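Local coordinates for molybdopterin biosynthesis moeA protein (Pyrococcus horikoshii, PDB 1WU2) that probably promotes metal insertion into molybdopterin, a late step in the biosynthesis of the molybdenum cofactor, at residues 35-40 against 158-163; 40-46 against 151-157. Residue numbers count along the deposited sequence, not the author numbering.

Interaction 1: 35-40 against 158-163; sequences AVGRVL and GTILRP
The 35-40 segment opens with a type II turn from Ala35 to Arg38, closed by Arg38 N to Ala35 O at 3.2 Å. Gly37 fills its third position at phi/psi 93/-10, where a CB would jam against the preceding carbonyl; Gly158 (96/-8) is glycine for the same reason. From the turn the chain runs extended and antiparallel to 158-163. Gly37 N donates to Leu161 O at 3.0 Å, and Leu161 N to Arg38 O at 3.1 Å. Leu40 N then reaches Thr159 O at 3.1 Å, and Gly158 N reaches Leu40 O at 3.2 Å. A single beta bridge joins Val39 to Ile160, CA to CA 4.8 Å, with CA-H...O contacts of 3.5 Å from Ile160 CA to Arg38 O and from Val39 CA to Thr159 O. This short pairing sits in the MoeA N-terminal region and leads into helix 163-171, with Arg162 as N-cap. The backbone of Val39 bonds instead to Lys180. Thr159 OG1 is satisfied by Arg156 O, Arg38 by a salt bridge to Glu28, and Arg162 by one to Asp165, with weak bonds to Leu370 O and Ser372 O of the second subunit. Leu161 (m, t) has its CA-to-CB bond directed toward 35-40, its branched end suiting a buried apolar site: CD2 lies 3.9 Å from Leu40 CG and CD1 4.1 Å from Ala35 CB, beside Val177.

Interaction 2: 40-46 against 151-157; sequences LAEDIVT and GEVVLRK
A two-stranded antiparallel sheet, broken by a beta bulge, pairs 40-46 with 151-157. Gly151, whose positive phi (76°) favours glycine, donates from N to Thr46 O at 2.9 Å; Glu152 O accepts Thr46 N at 3.2 Å. Val153 forms a non-hydrogen-bonded pair with Val45, CA to CA 4.5 Å, the beta-branched side chains meeting on one face at 4.2 Å between CG2 atoms. At Val154 (-103/-29) the chain turns a corner and the register shifts by one; Val154 N still donates to Ile44 O at 3.1 Å. Leu155, in a hydrogen-bonded pair with Ile44, takes Ile44 N on its O at 3.0 Å. Its CB lies 3.6 Å from Leu40 CD1, on the apolar side facing Leu169 of helix 163-171. Arg156 holds its guanidinium near Asp43 but beyond salt-bridge range, NH1 to OD2 4.5 Å. Lys157 N donates to Asp43 OD1 at 3.0 Å, and its long side chain carries NZ to Glu23 and to a water at 2.8 Å, which donates to Leu40 O at 2.7 Å.

How the interactions relate
Leaving strand 27-31, the chain passes through 35-40 and, sharing Leu40, straight into 40-46. It then travels out through the mixed sheet of strands 60-63 to 128-131, with no helix on the way, and returns at 151-157, where interaction 2 closes that excursion. The next residues, 158-163, close the wider loop of interaction 1, so interaction 2 is nested inside it. Together they form two antiparallel pairings in succession, interrupted around Ala41 and Glu42, at the root of the excursion, consistent with domain II being inserted into domain I in MoeA proteins. Leu161 CD2 and Leu155 CD1, 4.2 Å apart, join the two contacts, which lie against helix 163-171 and strand 176-180; both touch the second subunit.

Interaction 1: 35-40 against 158-163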
ATOM      1  N   ALA A  35      -9.063 -12.717   0.519  1.00 32.67           N
ATOM      2  CA  ALA A  35      -9.111 -12.110  -0.816  1.00 32.04           C
ATOM      3  C   ALA A  35      -8.371 -10.774  -0.935  1.00 31.35           C
ATOM      4  O   ALA A  35      -8.033 -10.366  -2.039  1.00 31.07           O
ATOM      5  CB  ALA A  35     -10.563 -11.936  -1.263  1.00 31.99           C
ATOM      6  N   VAL A  36      -8.130 -10.094   0.184  1.00 30.76           N
ATOM      7  CA  VAL A  36      -7.491  -8.774   0.158  1.00 30.37           C
ATOM      8  C   VAL A  36      -6.041  -8.872  -0.341  1.00 30.08           C
ATOM      9  O   VAL A  36      -5.270  -9.700   0.138  1.00 29.93           O
ATOM     10  CB  VAL A  36      -7.514  -8.099   1.550  1.00 30.30           C
ATOM     11  CG1 VAL A  36      -6.701  -6.802   1.545  1.00 30.16           C
ATOM     12  CG2 VAL A  36      -8.951  -7.819   1.993  1.00 30.22           C
ATOM     13  N   GLY A  37      -5.689  -8.022  -1.306  1.00 29.71           N
ATOM     14  CA  GLY A  37      -4.355  -8.005  -1.890  1.00 29.45           C
ATOM     15  C   GLY A  37      -4.228  -8.855  -3.144  1.00 29.31           C
ATOM     16  O   GLY A  37      -3.216  -8.795  -3.842  1.00 29.24           O
ATOM     17  N   ARG A  38      -5.257  -9.645  -3.435  1.00 29.11           N
ATOM     18  CA  ARG A  38      -5.266 -10.515  -4.606  1.00 29.10           C
ATOM     19  C   ARG A  38      -5.760  -9.782  -5.847  1.00 28.94           C
ATOM     20  O   ARG A  38      -6.422  -8.751  -5.753  1.00 28.74           O
ATOM     21  CB  ARG A  38      -6.133 -11.743  -4.343  1.00 29.07           C
ATOM     22  CG  ARG A  38      -5.504 -12.711  -3.366  1.00 29.58           C
ATOM     23  CD  ARG A  38      -4.411 -13.567  -3.989  1.00 30.36           C
ATOM     24  NE  ARG A  38      -4.352 -14.885  -3.367  1.00 31.42           N
ATOM     25  CZ  ARG A  38      -4.111 -16.025  -4.001  1.00 31.47           C
ATOM     26  NH1 ARG A  38      -3.895 -16.055  -5.311  1.00 31.42           N
ATOM     27  NH2 ARG A  38      -4.084 -17.155  -3.306  1.00 32.87           N
ATOM     28  N   VAL A  39      -5.440 -10.339  -7.008  1.00 28.93           N
ATOM     29  CA  VAL A  39      -5.739  -9.714  -8.290  1.00 28.88           C
ATOM     30  C   VAL A  39      -6.835 -10.481  -9.012  1.00 28.88           C
ATOM     31  O   VAL A  39      -6.676 -11.661  -9.299  1.00 28.76           O
ATOM     32  CB  VAL A  39      -4.490  -9.670  -9.186  1.00 28.77           C
ATOM     33  CG1 VAL A  39      -4.772  -8.886 -10.474  1.00 28.85           C
ATOM     34  CG2 VAL A  39      -3.317  -9.072  -8.423  1.00 28.81           C
ATOM     35  N   LEU A  40      -7.935  -9.797  -9.316  1.00 29.04           N
ATOM     36  CA  LEU A  40      -9.065 -10.402 -10.015  1.00 29.25           C
ATOM     37  C   LEU A  40      -8.675 -10.945 -11.387  1.00 29.29           C
ATOM     38  O   LEU A  40      -8.056 -10.244 -12.187  1.00 29.11           O
ATOM     39  CB  LEU A  40     -10.195  -9.383 -10.189  1.00 29.39           C
ATOM     40  CG  LEU A  40     -11.133  -9.172  -9.002  1.00 29.75           C
ATOM     41  CD1 LEU A  40     -12.181  -8.136  -9.378  1.00 29.92           C
ATOM     42  CD2 LEU A  40     -11.798 -10.480  -8.588  1.00 30.14           C
ATOM     43  N   GLY A 158      -8.050  -7.197 -13.048  1.00 27.73           N
ATOM     44  CA  GLY A 158      -6.792  -6.582 -12.656  1.00 27.44           C
ATOM     45  C   GLY A 158      -6.885  -5.790 -11.364  1.00 27.13           C
ATOM     46  O   GLY A 158      -5.869  -5.354 -10.827  1.00 27.02           O
ATOM     47  N   THR A 159      -8.101  -5.615 -10.859  1.00 26.81           N
ATOM     48  CA  THR A 159      -8.321  -4.902  -9.610  1.00 26.63           C
ATOM     49  C   THR A 159      -7.606  -5.617  -8.469  1.00 26.29           C
ATOM     50  O   THR A 159      -7.652  -6.840  -8.374  1.00 26.02           O
ATOM     51  CB  THR A 159      -9.831  -4.804  -9.315  1.00 26.67           C
ATOM     52  OG1 THR A 159     -10.471  -4.031 -10.336  1.00 27.12           O
ATOM     53  CG2 THR A 159     -10.103  -4.020  -8.032  1.00 26.82           C
ATOM     54  N   ILE A 160      -6.939  -4.837  -7.621  1.00 26.00           N
ATOM     55  CA  ILE A 160      -6.277  -5.349  -6.430  1.00 25.82           C
ATOM     56  C   ILE A 160      -7.259  -5.119  -5.298  1.00 25.75           C
ATOM     57  O   ILE A 160      -7.517  -3.979  -4.921  1.00 25.93           O
ATOM     58  CB  ILE A 160      -4.939  -4.615  -6.166  1.00 25.78           C
ATOM     59  CG1 ILE A 160      -4.014  -4.716  -7.383  1.00 25.88           C
ATOM     60  CG2 ILE A 160      -4.226  -5.204  -4.943  1.00 25.85           C
ATOM     61  CD1 ILE A 160      -2.918  -3.672  -7.395  1.00 25.85           C
ATOM     62  N   LEU A 161      -7.807  -6.208  -4.769  1.00 25.78           N
ATOM     63  CA  LEU A 161      -8.962  -6.149  -3.886  1.00 25.88           C
ATOM     64  C   LEU A 161      -8.642  -5.509  -2.534  1.00 25.92           C
ATOM     65  O   LEU A 161      -7.636  -5.819  -1.909  1.00 25.85           O
ATOM     66  CB  LEU A 161      -9.545  -7.555  -3.689  1.00 25.99           C
ATOM     67  CG  LEU A 161     -10.051  -8.240  -4.966  1.00 26.01           C
ATOM     68  CD1 LEU A 161     -10.226  -9.741  -4.750  1.00 26.31           C
ATOM     69  CD2 LEU A 161     -11.351  -7.618  -5.441  1.00 26.26           C
ATOM     70  N   ARG A 162      -9.503  -4.586  -2.115  1.00 26.05           N
ATOM     71  CA  ARG A 162      -9.422  -3.980  -0.792  1.00 26.28           C
ATOM     72  C   ARG A 162     -10.671  -4.395  -0.017  1.00 26.13           C
ATOM     73  O   ARG A 162     -11.544  -5.050  -0.575  1.00 26.01           O
ATOM     74  CB  ARG A 162      -9.325  -2.453  -0.892  1.00 26.43           C
ATOM     75  CG  ARG A 162      -8.500  -1.928  -2.059  1.00 27.18           C
ATOM     76  CD  ARG A 162      -9.349  -1.382  -3.192  1.00 28.59           C
ATOM     77  NE  ARG A 162      -9.249   0.063  -3.344  1.00 28.99           N
ATOM     78  CZ  ARG A 162     -10.102   0.801  -4.049  1.00 29.91           C
ATOM     79  NH1 ARG A 162     -11.134   0.248  -4.676  1.00 30.36           N
ATOM     80  NH2 ARG A 162      -9.922   2.109  -4.132  1.00 30.46           N
ATOM     81  N   PRO A 163     -10.752  -4.056   1.266  1.00 26.00           N
ATOM     82  CA  PRO A 163     -11.927  -4.392   2.081  1.00 25.94           C
ATOM     83  C   PRO A 163     -13.290  -4.007   1.486  1.00 26.08           C
ATOM     84  O   PRO A 163     -14.219  -4.808   1.593  1.00 25.89           O
ATOM     85  CB  PRO A 163     -11.670  -3.621   3.371  1.00 26.00           C
ATOM     86  CG  PRO A 163     -10.179  -3.600   3.474  1.00 26.06           C
ATOM     87  CD  PRO A 163      -9.715  -3.382   2.069  1.00 26.09           C
TER

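Interaction 2: 40-46 against 151-157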
ATOM      1  N   LEU A  40      -7.935  -9.797  -9.316  1.00 29.04           N
ATOM      2  CA  LEU A  40      -9.065 -10.402 -10.015  1.00 29.25           C
ATOM      3  C   LEU A  40      -8.675 -10.945 -11.387  1.00 29.29           C
ATOM      4  O   LEU A  40      -8.056 -10.244 -12.187  1.00 29.11           O
ATOM      5  CB  LEU A  40     -10.195  -9.383 -10.189  1.00 29.39           C
ATOM      6  CG  LEU A  40     -11.133  -9.172  -9.002  1.00 29.75           C
ATOM      7  CD1 LEU A  40     -12.181  -8.136  -9.378  1.00 29.92           C
ATOM      8  CD2 LEU A  40     -11.798 -10.480  -8.588  1.00 30.14           C
ATOM      9  N   ALA A  41      -9.060 -12.194 -11.646  1.00 29.38           N
ATOM     10  CA  ALA A  41      -8.778 -12.859 -12.918  1.00 29.54           C
ATOM     11  C   ALA A  41      -9.667 -12.349 -14.047  1.00 29.66           C
ATOM     12  O   ALA A  41      -9.289 -12.426 -15.217  1.00 29.72           O
ATOM     13  CB  ALA A  41      -8.953 -14.359 -12.770  1.00 29.54           C
ATOM     14  N   GLU A  42     -10.848 -11.848 -13.695  1.00 29.78           N
ATOM     15  CA  GLU A  42     -11.829 -11.401 -14.682  1.00 29.91           C
ATOM     16  C   GLU A  42     -12.744 -10.302 -14.139  1.00 29.44           C
ATOM     17  O   GLU A  42     -12.743 -10.010 -12.943  1.00 29.47           O
ATOM     18  CB  GLU A  42     -12.682 -12.593 -15.143  1.00 30.16           C
ATOM     19  CG  GLU A  42     -13.444 -13.288 -14.017  1.00 31.34           C
ATOM     20  CD  GLU A  42     -14.198 -14.527 -14.479  1.00 33.23           C
ATOM     21  OE1 GLU A  42     -14.833 -14.477 -15.561  1.00 34.45           O
ATOM     22  OE2 GLU A  42     -14.163 -15.551 -13.756  1.00 33.54           O
ATOM     23  N   ASP A  43     -13.520  -9.699 -15.035  1.00 28.98           N
ATOM     24  CA  ASP A  43     -14.600  -8.796 -14.649  1.00 28.71           C
ATOM     25  C   ASP A  43     -15.609  -9.545 -13.773  1.00 28.68           C
ATOM     26  O   ASP A  43     -15.898 -10.720 -14.011  1.00 28.85           O
ATOM     27  CB  ASP A  43     -15.329  -8.257 -15.889  1.00 28.53           C
ATOM     28  CG  ASP A  43     -14.515  -7.227 -16.671  1.00 28.17           C
ATOM     29  OD1 ASP A  43     -13.530  -6.663 -16.146  1.00 26.30           O
ATOM     30  OD2 ASP A  43     -14.808  -6.909 -17.837  1.00 28.00           O
ATOM     31  N   ILE A  44     -16.132  -8.855 -12.763  1.00 28.59           N
ATOM     32  CA  ILE A  44     -17.190  -9.372 -11.903  1.00 28.28           C
ATOM     33  C   ILE A  44     -18.476  -8.665 -12.307  1.00 28.30           C
ATOM     34  O   ILE A  44     -18.575  -7.446 -12.204  1.00 28.15           O
ATOM     35  CB  ILE A  44     -16.863  -9.097 -10.415  1.00 28.21           C
ATOM     36  CG1 ILE A  44     -15.528  -9.739 -10.019  1.00 27.87           C
ATOM     37  CG2 ILE A  44     -17.983  -9.599  -9.511  1.00 28.20           C
ATOM     38  CD1 ILE A  44     -15.491 -11.249 -10.135  1.00 27.74           C
ATOM     39  N   VAL A  45     -19.445  -9.436 -12.789  1.00 28.30           N
ATOM     40  CA  VAL A  45     -20.739  -8.907 -13.200  1.00 28.24           C
ATOM     41  C   VAL A  45     -21.797  -9.343 -12.194  1.00 28.15           C
ATOM     42  O   VAL A  45     -21.915 -10.526 -11.884  1.00 28.13           O
ATOM     43  CB  VAL A  45     -21.142  -9.414 -14.604  1.00 28.28           C
ATOM     44  CG1 VAL A  45     -22.464  -8.794 -15.042  1.00 28.34           C
ATOM     45  CG2 VAL A  45     -20.048  -9.111 -15.617  1.00 28.48           C
ATOM     46  N   THR A  46     -22.551  -8.379 -11.682  1.00 28.15           N
ATOM     47  CA  THR A  46     -23.649  -8.655 -10.762  1.00 28.17           C
ATOM     48  C   THR A  46     -24.846  -9.287 -11.478  1.00 28.49           C
ATOM     49  O   THR A  46     -25.166  -8.917 -12.605  1.00 28.62           O
ATOM     50  CB  THR A  46     -24.073  -7.353 -10.018  1.00 28.00           C
ATOM     51  OG1 THR A  46     -25.154  -7.626  -9.125  1.00 27.80           O
ATOM     52  CG2 THR A  46     -24.653  -6.302 -10.961  1.00 27.74           C
ATOM     53  N   GLY A 151     -26.471  -7.083 -14.469  1.00 34.00           N
ATOM     54  CA  GLY A 151     -25.661  -7.228 -15.666  1.00 33.72           C
ATOM     55  C   GLY A 151     -24.616  -6.135 -15.846  1.00 33.57           C
ATOM     56  O   GLY A 151     -24.154  -5.897 -16.956  1.00 33.56           O
ATOM     57  N   GLU A 152     -24.249  -5.470 -14.755  1.00 33.24           N
ATOM     58  CA  GLU A 152     -23.277  -4.383 -14.781  1.00 32.94           C
ATOM     59  C   GLU A 152     -21.962  -4.866 -14.184  1.00 32.41           C
ATOM     60  O   GLU A 152     -21.961  -5.655 -13.239  1.00 32.14           O
ATOM     61  CB  GLU A 152     -23.812  -3.206 -13.967  1.00 33.10           C
ATOM     62  CG  GLU A 152     -23.113  -1.880 -14.193  1.00 33.77           C
ATOM     63  CD  GLU A 152     -23.824  -0.736 -13.487  1.00 34.71           C
ATOM     64  OE1 GLU A 152     -23.703  -0.630 -12.243  1.00 35.11           O
ATOM     65  OE2 GLU A 152     -24.513   0.050 -14.175  1.00 35.09           O
ATOM     66  N   VAL A 153     -20.848  -4.398 -14.747  1.00 31.79           N
ATOM     67  CA  VAL A 153     -19.525  -4.675 -14.196  1.00 31.30           C
ATOM     68  C   VAL A 153     -19.334  -3.807 -12.956  1.00 30.99           C
ATOM     69  O   VAL A 153     -19.438  -2.586 -13.035  1.00 30.78           O
ATOM     70  CB  VAL A 153     -18.392  -4.387 -15.218  1.00 31.19           C
ATOM     71  CG1 VAL A 153     -17.012  -4.581 -14.580  1.00 31.02           C
ATOM     72  CG2 VAL A 153     -18.531  -5.279 -16.437  1.00 30.97           C
ATOM     73  N   VAL A 154     -19.080  -4.453 -11.817  1.00 30.70           N
ATOM     74  CA  VAL A 154     -18.851  -3.772 -10.541  1.00 30.55           C
ATOM     75  C   VAL A 154     -17.366  -3.719 -10.166  1.00 30.32           C
ATOM     76  O   VAL A 154     -16.936  -2.805  -9.467  1.00 30.04           O
ATOM     77  CB  VAL A 154     -19.661  -4.428  -9.386  1.00 30.52           C
ATOM     78  CG1 VAL A 154     -21.127  -4.558  -9.772  1.00 30.58           C
ATOM     79  CG2 VAL A 154     -19.094  -5.798  -9.001  1.00 30.54           C
ATOM     80  N   LEU A 155     -16.600  -4.709 -10.619  1.00 30.22           N
ATOM     81  CA  LEU A 155     -15.153  -4.740 -10.410  1.00 30.17           C
ATOM     82  C   LEU A 155     -14.454  -5.222 -11.677  1.00 30.20           C
ATOM     83  O   LEU A 155     -14.780  -6.287 -12.201  1.00 30.05           O
ATOM     84  CB  LEU A 155     -14.796  -5.673  -9.253  1.00 30.11           C
ATOM     85  CG  LEU A 155     -15.130  -5.178  -7.844  1.00 30.11           C
ATOM     86  CD1 LEU A 155     -15.062  -6.330  -6.853  1.00 30.15           C
ATOM     87  CD2 LEU A 155     -14.197  -4.060  -7.427  1.00 29.73           C
ATOM     88  N   ARG A 156     -13.488  -4.442 -12.155  1.00 30.26           N
ATOM     89  CA  ARG A 156     -12.771  -4.764 -13.384  1.00 30.38           C
ATOM     90  C   ARG A 156     -11.697  -5.808 -13.141  1.00 29.87           C
ATOM     91  O   ARG A 156     -11.241  -5.999 -12.011  1.00 29.76           O
ATOM     92  CB  ARG A 156     -12.112  -3.516 -13.982  1.00 30.74           C
ATOM     93  CG  ARG A 156     -13.063  -2.374 -14.301  1.00 32.55           C
ATOM     94  CD  ARG A 156     -13.881  -2.576 -15.563  1.00 35.14           C
ATOM     95  NE  ARG A 156     -14.903  -1.536 -15.708  1.00 37.28           N
ATOM     96  CZ  ARG A 156     -15.963  -1.615 -16.512  1.00 39.01           C
ATOM     97  NH1 ARG A 156     -16.164  -2.684 -17.279  1.00 39.68           N
ATOM     98  NH2 ARG A 156     -16.831  -0.608 -16.557  1.00 40.08           N
ATOM     99  N   LYS A 157     -11.291  -6.464 -14.225  1.00 29.30           N
ATOM    100  CA  LYS A 157     -10.166  -7.388 -14.226  1.00 28.89           C
ATOM    101  C   LYS A 157      -8.883  -6.622 -13.910  1.00 28.25           C
ATOM    102  O   LYS A 157      -8.662  -5.533 -14.431  1.00 27.92           O
ATOM    103  CB  LYS A 157     -10.055  -8.059 -15.603  1.00 28.94           C
ATOM    104  CG  LYS A 157      -8.860  -8.993 -15.787  1.00 29.44           C
ATOM    105  CD  LYS A 157      -8.635  -9.320 -17.267  1.00 29.99           C
ATOM    106  CE  LYS A 157      -7.536 -10.358 -17.463  1.00 30.31           C
ATOM    107  NZ  LYS A 157      -6.279 -10.016 -16.730  1.00 30.34           N
TER
HETATM  108  O   HOH W   1      -6.012  -9.863 -13.977  1.00 24.12           O